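Long-range contact in L-threonine-O-3-phosphate decarboxylase (Porphyromonas gingivalis, PDB 3FKD), which probably uses pyridoxal 5'-phosphate to decarboxylate L-threonine O-3-phosphate: residues A[92-104]-A[115-127]. Residues are numbered along the deposited sequence; the frame is centred on the assembly and turned at random.
Sequences SLIAIPSFAEYED and FYPSNEDIGEADF
Ile96 and Ser118 are joined by a backbone bond between strand 92-96 and the residue just past strand 115-117: Ser118 N donates to Ile96 O at 2.9 Å, nearly straight. The amide of the same residue, Ile96 N, donates to Tyr116 O, whose position in the model is less certain. The strands run parallel with a 37° twist, Ile94, Ala95 and Ile96 lying beside Phe115, Tyr116 and Pro117. The CA hydrogens of Phe115 and Pro117 add weaker contacts to the carbonyl oxygens of Ile94 and Ile96. Past the cis peptide bond before Pro97, Pro97 CD rests against Ser118 OG, 3.5 Å away, while that hydroxyl is hydrogen-bonded to Asp142.

This is a right-handed beta-alpha-beta crossover, in which helix 100-108 links the two strands; 112-117 forms one margin of the seven-stranded sheet of the aminotransferase class I and II fold. On the face the helix covers, the Phe115 ring packs against Ile96 and Glu103. With CG beside its own backbone N (chi1 -65°), the ring brings Phe115 CD1 to 3.4 Å from Ile96 CG2, approaching obliquely. Glu103 arrives at the ring's edge, its CD 3.6 Å from Phe115 CZ and its carboxylate turned 76° from the ring plane; OE2 forms a salt bridge with Arg311, a residue that the Phe115 side chain also touches.

Leu93 occupies the other face and divides its two methyls. CD1 meets Tyr116 CB at 4.0 Å, whereas CD2 sits over one face of the Phe127 ring, a CH-pi contact of 4.1 Å to the centroid, and also touches Ala125 CB. Pro117 CD and Ala125 CB lie over opposite faces of the Tyr116 ring, each toward its rim, and Tyr116 OH donates to Asp121 O at 3.0 Å, from above the carbonyl plane.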
ATOM      1  N   SER A  92      -6.153  -5.184 -23.736  1.00 31.31           N
ATOM      2  CA  SER A  92      -4.996  -4.322 -23.586  1.00 31.03           C
ATOM      3  C   SER A  92      -3.879  -4.650 -24.565  1.00 29.56           C
ATOM      4  O   SER A  92      -3.472  -5.810 -24.694  1.00 30.19           O
ATOM      5  CB  SER A  92      -4.474  -4.374 -22.143  1.00 27.01           C
ATOM      6  OG  SER A  92      -5.380  -3.712 -21.306  1.00 27.93           O
ATOM      7  N   LEU A  93      -3.419  -3.600 -25.240  1.00 27.94           N
ATOM      8  CA  LEU A  93      -2.230  -3.593 -26.072  1.00 29.16           C
ATOM      9  C   LEU A  93      -1.068  -3.116 -25.217  1.00 27.97           C
ATOM     10  O   LEU A  93      -1.087  -2.001 -24.706  1.00 28.64           O
ATOM     11  CB  LEU A  93      -2.423  -2.626 -27.261  1.00 31.74           C
ATOM     12  CG  LEU A  93      -1.382  -2.598 -28.407  1.00 33.67           C
ATOM     13  CD1 LEU A  93      -1.161  -3.995 -28.988  1.00 32.91           C
ATOM     14  CD2 LEU A  93      -1.754  -1.623 -29.513  1.00 32.93           C
ATOM     15  N   ILE A  94      -0.059  -3.952 -25.050  1.00 25.63           N
ATOM     16  CA  ILE A  94       1.102  -3.571 -24.272  1.00 24.49           C
ATOM     17  C   ILE A  94       2.407  -3.619 -25.121  1.00 26.45           C
ATOM     18  O   ILE A  94       2.745  -4.645 -25.694  1.00 27.06           O
ATOM     19  CB  ILE A  94       1.236  -4.492 -23.056  1.00 24.42           C
ATOM     20  CG1 ILE A  94      -0.043  -4.452 -22.187  1.00 25.58           C
ATOM     21  CG2 ILE A  94       2.452  -4.143 -22.268  1.00 24.54           C
ATOM     22  CD1 ILE A  94      -0.050  -5.433 -21.020  1.00 23.40           C
ATOM     23  N   ALA A  95       3.127  -2.510 -25.220  1.00 24.40           N
ATOM     24  CA  ALA A  95       4.429  -2.538 -25.868  1.00 26.52           C
ATOM     25  C   ALA A  95       5.446  -3.274 -24.995  1.00 24.73           C
ATOM     26  O   ALA A  95       5.417  -3.158 -23.793  1.00 24.53           O
ATOM     27  CB  ALA A  95       4.898  -1.145 -26.181  1.00 25.81           C
ATOM     28  N   ILE A  96       6.312  -4.064 -25.610  1.00 24.86           N
ATOM     29  CA  ILE A  96       7.360  -4.767 -24.899  1.00 24.63           C
ATOM     30  C   ILE A  96       8.716  -4.542 -25.599  1.00 29.98           C
ATOM     31  O   ILE A  96       8.772  -4.208 -26.789  1.00 31.21           O
ATOM     32  CB  ILE A  96       7.071  -6.275 -24.844  1.00 27.04           C
ATOM     33  CG1 ILE A  96       6.591  -6.763 -26.208  1.00 29.84           C
ATOM     34  CG2 ILE A  96       6.027  -6.596 -23.796  1.00 27.09           C
ATOM     35  CD1 ILE A  96       6.750  -8.256 -26.437  1.00 29.76           C
ATOM     36  N   PRO A  97       9.824  -4.688 -24.861  1.00 27.50           N
ATOM     37  CA  PRO A  97       9.773  -4.934 -23.419  1.00 24.54           C
ATOM     38  C   PRO A  97       9.228  -3.713 -22.672  1.00 24.55           C
ATOM     39  O   PRO A  97       9.211  -2.593 -23.227  1.00 23.87           O
ATOM     40  CB  PRO A  97      11.234  -5.183 -23.041  1.00 23.97           C
ATOM     41  CG  PRO A  97      12.062  -4.794 -24.246  1.00 27.99           C
ATOM     42  CD  PRO A  97      11.170  -4.345 -25.350  1.00 25.99           C
ATOM     43  N   SER A  98       8.803  -3.933 -21.425  1.00 24.81           N
ATOM     44  CA  SER A  98       8.268  -2.881 -20.551  1.00 22.18           C
ATOM     45  C   SER A  98       8.190  -3.360 -19.106  1.00 22.77           C
ATOM     46  O   SER A  98       8.367  -4.534 -18.828  1.00 23.85           O
ATOM     47  CB  SER A  98       6.894  -2.436 -21.030  1.00 21.72           C
ATOM     48  OG  SER A  98       6.049  -3.563 -21.228  1.00 21.63           O
ATOM     49  N   PHE A  99       7.945  -2.437 -18.183  1.00 22.47           N
ATOM     50  CA  PHE A  99       7.721  -2.768 -16.772  1.00 22.90           C
ATOM     51  C   PHE A  99       6.719  -3.942 -16.636  1.00 20.76           C
ATOM     52  O   PHE A  99       5.595  -3.846 -17.090  1.00 20.29           O
ATOM     53  CB  PHE A  99       7.220  -1.498 -16.038  1.00 22.30           C
ATOM     54  CG  PHE A  99       7.198  -1.611 -14.549  1.00 20.32           C
ATOM     55  CD1 PHE A  99       8.316  -2.047 -13.850  1.00 22.51           C
ATOM     56  CD2 PHE A  99       6.089  -1.238 -13.841  1.00 20.16           C
ATOM     57  CE1 PHE A  99       8.303  -2.124 -12.473  1.00 20.76           C
ATOM     58  CE2 PHE A  99       6.063  -1.330 -12.459  1.00 19.95           C
ATOM     59  CZ  PHE A  99       7.161  -1.779 -11.785  1.00 21.51           C
ATOM     60  N   ALA A 100       7.130  -5.026 -15.993  1.00 22.34           N
ATOM     61  CA  ALA A 100       6.375  -6.294 -16.022  1.00 23.91           C
ATOM     62  C   ALA A 100       5.017  -6.143 -15.353  1.00 26.48           C
ATOM     63  O   ALA A 100       4.098  -6.987 -15.479  1.00 26.14           O
ATOM     64  CB  ALA A 100       7.185  -7.411 -15.340  1.00 24.25           C
ATOM     65  N   GLU A 101       4.899  -5.037 -14.628  1.00 24.89           N
ATOM     66  CA  GLU A 101       3.712  -4.767 -13.859  1.00 24.18           C
ATOM     67  C   GLU A 101       2.489  -4.341 -14.668  1.00 23.70           C
ATOM     68  O   GLU A 101       1.372  -4.505 -14.185  1.00 25.27           O
ATOM     69  CB  GLU A 101       4.046  -3.786 -12.734  1.00 25.54           C
ATOM     70  CG  GLU A 101       5.170  -4.320 -11.815  1.00 25.09           C
ATOM     71  CD  GLU A 101       4.764  -5.576 -11.072  1.00 27.23           C
ATOM     72  OE1 GLU A 101       3.552  -5.746 -10.791  1.00 25.82           O
ATOM     73  OE2 GLU A 101       5.666  -6.394 -10.771  1.00 29.92           O
ATOM     74  N   TYR A 102       2.660  -3.801 -15.871  1.00 22.77           N
ATOM     75  CA  TYR A 102       1.487  -3.578 -16.711  1.00 23.27           C
ATOM     76  C   TYR A 102       0.879  -4.933 -17.031  1.00 24.14           C
ATOM     77  O   TYR A 102      -0.337  -5.135 -16.886  1.00 23.41           O
ATOM     78  CB  TYR A 102       1.776  -2.813 -18.003  1.00 21.56           C
ATOM     79  CG  TYR A 102       2.745  -1.670 -17.877  1.00 21.76           C
ATOM     80  CD1 TYR A 102       2.785  -0.867 -16.716  1.00 20.18           C
ATOM     81  CD2 TYR A 102       3.631  -1.374 -18.930  1.00 20.69           C
ATOM     82  CE1 TYR A 102       3.692   0.197 -16.617  1.00 20.56           C
ATOM     83  CE2 TYR A 102       4.537  -0.332 -18.842  1.00 21.41           C
ATOM     84  CZ  TYR A 102       4.577   0.459 -17.675  1.00 21.54           C
ATOM     85  OH  TYR A 102       5.485   1.495 -17.591  1.00 19.50           O
ATOM     86  N   GLU A 103       1.741  -5.870 -17.420  1.00 24.29           N
ATOM     87  CA  GLU A 103       1.285  -7.204 -17.751  1.00 25.76           C
ATOM     88  C   GLU A 103       0.602  -7.879 -16.555  1.00 26.39           C
ATOM     89  O   GLU A 103      -0.521  -8.356 -16.677  1.00 24.39           O
ATOM     90  CB  GLU A 103       2.423  -8.072 -18.255  1.00 26.45           C
ATOM     91  CG  GLU A 103       1.968  -9.156 -19.206  1.00 29.87           C
ATOM     92  CD  GLU A 103       3.032 -10.244 -19.449  1.00 33.55           C
ATOM     93  OE1 GLU A 103       4.184  -9.914 -19.818  1.00 30.52           O
ATOM     94  OE2 GLU A 103       2.699 -11.448 -19.274  1.00 37.20           O
ATOM     95  N   ASP A 104       1.290  -7.913 -15.414  1.00 26.14           N
ATOM     96  CA  ASP A 104       0.803  -8.623 -14.246  1.00 25.52           C
ATOM     97  C   ASP A 104      -0.544  -8.087 -13.851  1.00 24.95           C
ATOM     98  O   ASP A 104      -1.425  -8.861 -13.521  1.00 24.06           O
ATOM     99  CB  ASP A 104       1.768  -8.512 -13.069  1.00 27.13           C
ATOM    100  CG  ASP A 104       3.126  -9.109 -13.367  1.00 31.75           C
ATOM    101  OD1 ASP A 104       3.199 -10.055 -14.203  1.00 36.73           O
ATOM    102  OD2 ASP A 104       4.127  -8.631 -12.775  1.00 30.29           O
ATOM    103  N   PHE A 115       0.598  -8.108 -27.463  1.00 31.01           N
ATOM    104  CA  PHE A 115       1.903  -7.500 -27.393  1.00 28.55           C
ATOM    105  C   PHE A 115       2.284  -6.740 -28.660  1.00 32.26           C
ATOM    106  O   PHE A 115       1.639  -6.862 -29.699  1.00 34.63           O
ATOM    107  CB  PHE A 115       2.945  -8.508 -26.943  1.00 31.35           C
ATOM    108  CG  PHE A 115       2.721  -8.982 -25.543  1.00 34.00           C
ATOM    109  CD1 PHE A 115       3.100  -8.185 -24.464  1.00 31.18           C
ATOM    110  CD2 PHE A 115       2.102 -10.195 -25.299  1.00 33.19           C
ATOM    111  CE1 PHE A 115       2.896  -8.582 -23.187  1.00 29.92           C
ATOM    112  CE2 PHE A 115       1.874 -10.601 -24.012  1.00 36.57           C
ATOM    113  CZ  PHE A 115       2.271  -9.780 -22.943  1.00 36.66           C
ATOM    114  N   TYR A 116       3.315  -5.918 -28.545  1.00 32.05           N
ATOM    115  CA  TYR A 116       3.742  -5.071 -29.634  1.00 33.12           C
ATOM    116  C   TYR A 116       5.109  -4.462 -29.313  1.00 32.01           C
ATOM    117  O   TYR A 116       5.347  -3.983 -28.203  1.00 29.27           O
ATOM    118  CB  TYR A 116       2.704  -3.977 -29.903  1.00 31.27           C
ATOM    119  CG  TYR A 116       2.968  -3.304 -31.212  1.00 34.66           C
ATOM    120  CD1 TYR A 116       3.794  -2.187 -31.286  1.00 37.88           C
ATOM    121  CD2 TYR A 116       2.450  -3.829 -32.402  1.00 36.39           C
ATOM    122  CE1 TYR A 116       4.087  -1.589 -32.517  1.00 39.46           C
ATOM    123  CE2 TYR A 116       2.720  -3.242 -33.628  1.00 37.49           C
ATOM    124  CZ  TYR A 116       3.538  -2.119 -33.677  1.00 40.93           C
ATOM    125  OH  TYR A 116       3.805  -1.523 -34.882  1.00 44.70           O
ATOM    126  N   PRO A 117       6.014  -4.480 -30.295  1.00 34.37           N
ATOM    127  CA  PRO A 117       7.420  -4.091 -30.108  1.00 33.60           C
ATOM    128  C   PRO A 117       7.610  -2.584 -29.896  1.00 34.26           C
ATOM    129  O   PRO A 117       7.196  -1.796 -30.738  1.00 34.34           O
ATOM    130  CB  PRO A 117       8.080  -4.516 -31.425  1.00 33.75           C
ATOM    131  CG  PRO A 117       7.090  -5.341 -32.159  1.00 33.42           C
ATOM    132  CD  PRO A 117       5.735  -4.859 -31.689  1.00 35.43           C
ATOM    133  N   SER A 118       8.226  -2.194 -28.784  1.00 33.28           N
ATOM    134  CA  SER A 118       8.423  -0.775 -28.502  1.00 35.96           C
ATOM    135  C   SER A 118       9.322  -0.069 -29.537  1.00 38.59           C
ATOM    136  O   SER A 118       9.194   1.145 -29.758  1.00 38.61           O
ATOM    137  CB  SER A 118       8.946  -0.545 -27.078  1.00 32.48           C
ATOM    138  OG  SER A 118      10.105  -1.300 -26.812  1.00 30.79           O
ATOM    139  N   ASN A 119      10.218  -0.795 -30.195  1.00 36.24           N
ATOM    140  CA  ASN A 119      11.037  -0.076 -31.169  1.00 39.45           C
ATOM    141  C   ASN A 119      10.607  -0.243 -32.611  1.00 39.82           C
ATOM    142  O   ASN A 119      11.401  -0.211 -33.543  1.00 40.51           O
ATOM    143  CB  ASN A 119      12.529  -0.259 -30.931  1.00 40.79           C
ATOM    144  CG  ASN A 119      13.060   0.745 -29.898  1.00 44.44           C
ATOM    145  OD1 ASN A 119      12.897   1.973 -30.058  1.00 46.44           O
ATOM    146  ND2 ASN A 119      13.674   0.232 -28.827  1.00 38.84           N
ATOM    147  N   GLU A 120       9.303  -0.407 -32.754  1.00 38.62           N
ATOM    148  CA  GLU A 120       8.637  -0.339 -34.028  1.00 39.43           C
ATOM    149  C   GLU A 120       7.534   0.656 -33.713  1.00 40.73           C
ATOM    150  O   GLU A 120       7.261   0.930 -32.542  1.00 39.03           O
ATOM    151  CB  GLU A 120       8.183  -1.735 -34.436  1.00 38.24           C
ATOM    152  CG  GLU A 120       9.333  -2.745 -34.125  1.00 40.16           C
ATOM    153  CD  GLU A 120       9.219  -4.093 -34.839  1.00 48.36           C
ATOM    154  OE1 GLU A 120       8.209  -4.295 -35.565  1.00 48.99           O
ATOM    155  OE2 GLU A 120      10.135  -4.951 -34.653  1.00 42.76           O
ATOM    156  N   ASP A 121       6.976   1.288 -34.729  1.00 42.09           N
ATOM    157  CA  ASP A 121       6.196   2.481 -34.467  1.00 41.67           C
ATOM    158  C   ASP A 121       4.839   2.056 -33.962  1.00 45.51           C
ATOM    159  O   ASP A 121       4.070   1.431 -34.694  1.00 45.05           O
ATOM    160  CB  ASP A 121       6.057   3.321 -35.729  1.00 45.09           C
ATOM    161  CG  ASP A 121       5.243   4.573 -35.513  1.00 45.70           C
ATOM    162  OD1 ASP A 121       4.863   4.843 -34.355  1.00 46.94           O
ATOM    163  OD2 ASP A 121       4.980   5.289 -36.505  1.00 45.05           O
ATOM    164  N   ILE A 122       4.549   2.383 -32.707  1.00 41.09           N
ATOM    165  CA  ILE A 122       3.279   2.020 -32.130  1.00 41.51           C
ATOM    166  C   ILE A 122       2.114   2.725 -32.830  1.00 41.91           C
ATOM    167  O   ILE A 122       0.966   2.264 -32.781  1.00 37.53           O
ATOM    168  CB  ILE A 122       3.291   2.280 -30.627  1.00 44.02           C
ATOM    169  CG1 ILE A 122       3.961   3.620 -30.338  1.00 45.28           C
ATOM    170  CG2 ILE A 122       4.107   1.190 -29.927  1.00 44.59           C
ATOM    171  CD1 ILE A 122       3.137   4.825 -30.727  1.00 45.27           C
ATOM    172  N   GLY A 123       2.424   3.828 -33.511  1.00 42.70           N
ATOM    173  CA  GLY A 123       1.408   4.635 -34.169  1.00 42.46           C
ATOM    174  C   GLY A 123       0.722   3.872 -35.283  1.00 43.27           C
ATOM    175  O   GLY A 123      -0.218   4.351 -35.909  1.00 44.87           O
ATOM    176  N   GLU A 124       1.176   2.644 -35.471  1.00 42.71           N
ATOM    177  CA  GLU A 124       0.948   1.888 -36.672  1.00 42.69           C
ATOM    178  C   GLU A 124       0.727   0.421 -36.277  1.00 42.61           C
ATOM    179  O   GLU A 124       0.905  -0.493 -37.067  1.00 44.13           O
ATOM    180  CB  GLU A 124       2.201   2.074 -37.517  1.00 49.08           C
ATOM    181  CG  GLU A 124       2.253   1.466 -38.858  1.00 48.22           C
ATOM    182  CD  GLU A 124       3.646   1.008 -39.088  1.00 54.09           C
ATOM    183  OE1 GLU A 124       4.300   0.756 -38.052  1.00 50.72           O
ATOM    184  OE2 GLU A 124       4.101   0.910 -40.259  1.00 62.24           O
ATOM    185  N   ALA A 125       0.323   0.225 -35.027  1.00 42.44           N
ATOM    186  CA  ALA A 125      -0.115  -1.064 -34.528  1.00 40.01           C
ATOM    187  C   ALA A 125      -1.619  -1.193 -34.751  1.00 41.66           C
ATOM    188  O   ALA A 125      -2.254  -0.282 -35.294  1.00 43.16           O
ATOM    189  CB  ALA A 125       0.209  -1.191 -33.061  1.00 39.30           C
ATOM    190  N   ASP A 126      -2.192  -2.315 -34.326  1.00 38.66           N
ATOM    191  CA  ASP A 126      -3.623  -2.547 -34.526  1.00 42.64           C
ATOM    192  C   ASP A 126      -4.457  -2.188 -33.293  1.00 40.62           C
ATOM    193  O   ASP A 126      -4.544  -2.975 -32.346  1.00 41.03           O
ATOM    194  CB  ASP A 126      -3.871  -4.018 -34.919  1.00 45.94           C
ATOM    195  CG  ASP A 126      -5.239  -4.250 -35.523  1.00 46.11           C
ATOM    196  OD1 ASP A 126      -5.888  -3.263 -35.931  1.00 45.18           O
ATOM    197  OD2 ASP A 126      -5.655  -5.429 -35.611  1.00 50.30           O
ATOM    198  N   PHE A 127      -5.096  -1.022 -33.346  1.00 40.60           N
ATOM    199  CA  PHE A 127      -5.932  -0.489 -32.262  1.00 39.39           C
ATOM    200  C   PHE A 127      -7.428  -0.782 -32.373  1.00 41.67           C
ATOM    201  O   PHE A 127      -8.233  -0.279 -31.581  1.00 39.46           O
ATOM    202  CB  PHE A 127      -5.745   1.029 -32.169  1.00 40.46           C
ATOM    203  CG  PHE A 127      -4.390   1.441 -31.671  1.00 39.50           C
ATOM    204  CD1 PHE A 127      -3.405   1.823 -32.554  1.00 37.65           C
ATOM    205  CD2 PHE A 127      -4.107   1.426 -30.318  1.00 36.73           C
ATOM    206  CE1 PHE A 127      -2.178   2.190 -32.104  1.00 39.77           C
ATOM    207  CE2 PHE A 127      -2.871   1.786 -29.862  1.00 36.00           C
ATOM    208  CZ  PHE A 127      -1.900   2.169 -30.750  1.00 37.50           C
TER